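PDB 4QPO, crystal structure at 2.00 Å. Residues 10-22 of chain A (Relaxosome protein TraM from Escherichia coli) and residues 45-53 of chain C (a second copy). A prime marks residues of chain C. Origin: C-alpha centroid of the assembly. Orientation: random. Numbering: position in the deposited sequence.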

# COMPACT_ATOMS: atom_id res chain seq x y z
N ASP A 10 15.46 8.38 -6.51
CA ASP A 10 14.72 7.20 -6.93
C ASP A 10 13.21 7.46 -7.02
O ASP A 10 12.57 7.11 -8.01
CB ASP A 10 15.00 6.05 -5.97
CG ASP A 10 14.16 4.84 -6.25
OD1 ASP A 10 14.14 4.38 -7.42
OD2 ASP A 10 13.50 4.35 -5.31
N ALA A 11 12.66 8.06 -5.97
CA ALA A 11 11.24 8.42 -5.95
C ALA A 11 10.92 9.39 -7.07
O ALA A 11 9.98 9.19 -7.83
CB ALA A 11 10.86 9.01 -4.60
N TYR A 12 11.71 10.46 -7.16
CA TYR A 12 11.48 11.46 -8.17
C TYR A 12 11.43 10.81 -9.57
O TYR A 12 10.51 11.07 -10.34
CB TYR A 12 12.57 12.54 -8.11
CG TYR A 12 12.39 13.61 -9.16
CD1 TYR A 12 11.58 14.72 -8.93
CD2 TYR A 12 13.01 13.49 -10.40
CE1 TYR A 12 11.42 15.69 -9.91
CE2 TYR A 12 12.85 14.45 -11.38
CZ TYR A 12 12.05 15.54 -11.13
OH TYR A 12 11.90 16.49 -12.12
N GLU A 13 12.41 9.96 -9.86
CA GLU A 13 12.46 9.21 -11.12
C GLU A 13 11.19 8.39 -11.38
O GLU A 13 10.67 8.38 -12.50
CB GLU A 13 13.67 8.28 -11.15
CG GLU A 13 15.01 8.97 -11.35
CD GLU A 13 16.19 8.02 -11.27
OE1 GLU A 13 15.99 6.85 -10.86
OE2 GLU A 13 17.31 8.43 -11.62
N LYS A 14 10.71 7.69 -10.35
CA LYS A 14 9.53 6.84 -10.48
C LYS A 14 8.29 7.67 -10.84
O LYS A 14 7.44 7.21 -11.60
CB LYS A 14 9.27 6.05 -9.18
CG LYS A 14 10.34 5.03 -8.81
CD LYS A 14 10.30 3.82 -9.72
CE LYS A 14 8.90 3.22 -9.78
NZ LYS A 14 8.89 1.87 -10.43
N ILE A 15 8.18 8.88 -10.29
CA ILE A 15 7.07 9.76 -10.65
C ILE A 15 7.09 10.10 -12.14
O ILE A 15 6.05 10.11 -12.80
CB ILE A 15 7.08 11.09 -9.88
CG1 ILE A 15 7.39 10.88 -8.40
CG2 ILE A 15 5.75 11.81 -10.07
CD1 ILE A 15 6.45 9.94 -7.74
N ASN A 16 8.27 10.40 -12.67
CA ASN A 16 8.42 10.68 -14.09
C ASN A 16 7.94 9.53 -14.96
O ASN A 16 7.27 9.75 -15.97
CB ASN A 16 9.87 11.01 -14.41
CG ASN A 16 10.25 12.40 -13.98
OD1 ASN A 16 9.39 13.25 -13.77
ND2 ASN A 16 11.56 12.65 -13.87
N ALA A 17 8.30 8.31 -14.57
CA ALA A 17 7.91 7.12 -15.31
C ALA A 17 6.39 6.92 -15.27
O ALA A 17 5.79 6.46 -16.23
CB ALA A 17 8.61 5.90 -14.76
N ILE A 18 5.77 7.28 -14.15
CA ILE A 18 4.31 7.25 -14.05
C ILE A 18 3.74 8.17 -15.10
O ILE A 18 2.89 7.76 -15.88
CB ILE A 18 3.78 7.68 -12.67
CG1 ILE A 18 4.32 6.78 -11.57
CG2 ILE A 18 2.25 7.66 -12.66
CD1 ILE A 18 3.79 5.40 -11.62
N ILE A 19 4.23 9.41 -15.11
CA ILE A 19 3.83 10.42 -16.07
C ILE A 19 3.88 9.89 -17.51
O ILE A 19 2.93 10.05 -18.28
CB ILE A 19 4.74 11.68 -15.97
CG1 ILE A 19 4.58 12.36 -14.61
CG2 ILE A 19 4.42 12.66 -17.10
CD1 ILE A 19 5.54 13.51 -14.39
N GLU A 20 4.99 9.23 -17.85
CA GLU A 20 5.21 8.69 -19.19
C GLU A 20 4.24 7.56 -19.53
O GLU A 20 3.68 7.52 -20.63
CB GLU A 20 6.65 8.19 -19.33
CG GLU A 20 7.65 9.26 -19.70
CD GLU A 20 7.56 9.66 -21.16
OE1 GLU A 20 6.95 8.91 -21.96
OE2 GLU A 20 8.11 10.72 -21.53
N LYS A 21 4.05 6.65 -18.59
CA LYS A 21 3.16 5.50 -18.77
C LYS A 21 1.70 5.95 -18.92
O LYS A 21 0.92 5.32 -19.64
CB LYS A 21 3.31 4.53 -17.60
CG LYS A 21 2.57 3.21 -17.77
CD LYS A 21 3.01 2.21 -16.72
CE LYS A 21 2.46 0.82 -17.00
NZ LYS A 21 3.08 -0.24 -16.14
N ARG A 22 1.34 7.03 -18.23
CA ARG A 22 0.01 7.61 -18.36
C ARG A 22 -0.19 8.18 -19.76
O ARG A 22 -1.17 7.88 -20.42
CB ARG A 22 -0.23 8.69 -17.31
CG ARG A 22 -0.14 8.21 -15.86
CD ARG A 22 -1.49 7.81 -15.29
NE ARG A 22 -1.63 8.17 -13.88
CZ ARG A 22 -2.17 9.30 -13.45
NH1 ARG A 22 -2.64 10.19 -14.32
NH2 ARG A 22 -2.26 9.55 -12.15
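Chain C, residues 45-53: GLRVHEAQM

Residues 10-22 of chain A are helical throughout, part of a helix that extends beyond the stretch at both ends. Backbone hydrogen bonds run from each amide to the carbonyl four residues earlier, from Lys14 N to Asp10 O (3.0 Å) through Arg22 N to Ile18 O (2.9 Å). Chain C is already helical at Gly45′, in a helix that begins earlier in the chain, and remains helical through His49′. Its amides at His49′ and Glu50′ reach back four residues, with His49′ N to Gly45′ O and Glu50′ N to Leu46′ O both at 3.0 Å. From Ala51′ to Met53′ the bonds span three residues instead. Chain C ends at Met53′, which carries the terminal carboxylate.

The two helices run in the same general direction. Their axes cross at 45° and approach to 11.3 Å, so the contact is made mostly by side chains. The register follows this direction: Ala11 CA lies 7.8 Å from Leu46′ CA, and Ile18 CA lies 9.0 Å from Glu50′ CA. Together the two stretches bury 463 Å².

The contact begins at Ala11. Its CB is 4.2 Å from Leu46′ CD2. Leu46′ CD2 also lies 4.0 Å from Ala11 O, so the leucine touches the backbone here. Tyr12 points away and Glu13 is out of reach.

Lys14 is one turn further on and points toward chain C. Its CB packs on Leu46′, at 3.8 Å from CD2. All of chi1 to chi3 are m and chi4 is t. The side chain ends beside Glu50′, where Lys14 NZ and Glu50′ OE2 form a long salt bridge of 3.7 Å. Lys14 CE is nearer to the same oxygen, 3.0 Å from Glu50′ OE2, so the ammonium is not the closest part of the lysine.

Ile15 starts away from chain C, but its end turns back. With chi1 and chi2 both m, Ile15 CD1 reaches Leu46′ CD1 at 3.8 Å. Leu46′ (chi1 t, chi2 p) thus meets Ala11 and, about one turn on, the adjacent Lys14 and Ile15.

Asn16 takes no part. Ile18 is buried and points toward chain C. Its CD1 sits at the edge of the His49′ ring, near the ring plane, 3.5 Å from His49′ ND1. This nitrogen is buried by the contact and has no polar partner in the model. The same methyl touches the thioether: Ile18 CD1 is 3.4 Å from Met53′ SD.

Ile19 and Glu20 are out of reach. Lys21 points toward chain C with an extended side chain, all four chi angles t. Its NZ is 3.4 Å from Met53′ CB. A salt bridge joins Lys21 NZ to Met53′ OXT at 3.4 Å, but the angle is too poor for a direct hydrogen bond. Water 1 links the pair: it accepts from Lys21 NZ at 2.7 Å and donates to Met53′ OXT at 3.0 Å.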

# COMPACT_ATOMS: atom_id res chain seq x y z
N GLY C 45 2.45 5.81 -1.02
CA GLY C 45 1.51 5.83 -2.11
C GLY C 45 2.18 5.34 -3.38
O GLY C 45 1.54 4.68 -4.22
N LEU C 46 3.46 5.67 -3.54
CA LEU C 46 4.20 5.21 -4.69
C LEU C 46 4.42 3.69 -4.69
O LEU C 46 4.27 3.04 -5.74
CB LEU C 46 5.54 5.93 -4.75
CG LEU C 46 6.37 5.78 -6.01
CD1 LEU C 46 5.60 6.24 -7.23
CD2 LEU C 46 7.63 6.60 -5.83
N ARG C 47 4.79 3.12 -3.54
CA ARG C 47 4.98 1.67 -3.46
C ARG C 47 3.67 0.94 -3.79
O ARG C 47 3.67 -0.09 -4.44
CB ARG C 47 5.48 1.27 -2.06
N VAL C 48 2.54 1.48 -3.35
CA VAL C 48 1.24 0.87 -3.59
C VAL C 48 0.86 0.92 -5.06
O VAL C 48 0.44 -0.08 -5.65
CB VAL C 48 0.14 1.56 -2.77
CG1 VAL C 48 -1.24 1.33 -3.37
CG2 VAL C 48 0.21 1.07 -1.33
N HIS C 49 1.00 2.10 -5.65
CA HIS C 49 0.63 2.30 -7.04
C HIS C 49 1.46 1.39 -7.95
O HIS C 49 0.95 0.84 -8.94
CB HIS C 49 0.82 3.78 -7.42
CG HIS C 49 0.25 4.13 -8.75
ND1 HIS C 49 1.02 4.24 -9.89
CD2 HIS C 49 -1.02 4.43 -9.13
CE1 HIS C 49 0.25 4.57 -10.91
NE2 HIS C 49 -0.99 4.69 -10.48
N GLU C 50 2.72 1.19 -7.58
CA GLU C 50 3.62 0.30 -8.33
C GLU C 50 3.15 -1.16 -8.42
O GLU C 50 3.59 -1.89 -9.30
CB GLU C 50 5.01 0.33 -7.70
CG GLU C 50 5.85 1.53 -8.07
CD GLU C 50 7.15 1.54 -7.28
OE1 GLU C 50 7.60 0.45 -6.87
OE2 GLU C 50 7.70 2.63 -7.06
N ALA C 51 2.29 -1.60 -7.51
CA ALA C 51 1.86 -3.01 -7.52
C ALA C 51 0.98 -3.34 -8.74
O ALA C 51 0.89 -4.52 -9.15
CB ALA C 51 1.12 -3.34 -6.22
N GLN C 52 0.35 -2.32 -9.31
CA GLN C 52 -0.52 -2.50 -10.49
C GLN C 52 0.21 -2.29 -11.82
O GLN C 52 -0.41 -2.27 -12.90
CB GLN C 52 -1.71 -1.56 -10.43
CG GLN C 52 -2.60 -1.76 -9.23
CD GLN C 52 -2.85 -3.22 -8.93
OE1 GLN C 52 -2.34 -3.76 -7.95
NE2 GLN C 52 -3.64 -3.89 -9.78
N MET C 53 1.52 -2.13 -11.75
CA MET C 53 2.32 -1.88 -12.94
C MET C 53 3.25 -3.04 -13.29
O MET C 53 3.52 -3.92 -12.46
CB MET C 53 3.11 -0.59 -12.76
CG MET C 53 2.22 0.61 -12.63
SD MET C 53 3.11 2.10 -12.17
CE MET C 53 4.38 2.23 -13.43
OXT MET C 53 3.76 -3.11 -14.42
O HOH W 1 5.39 -1.56 -16.44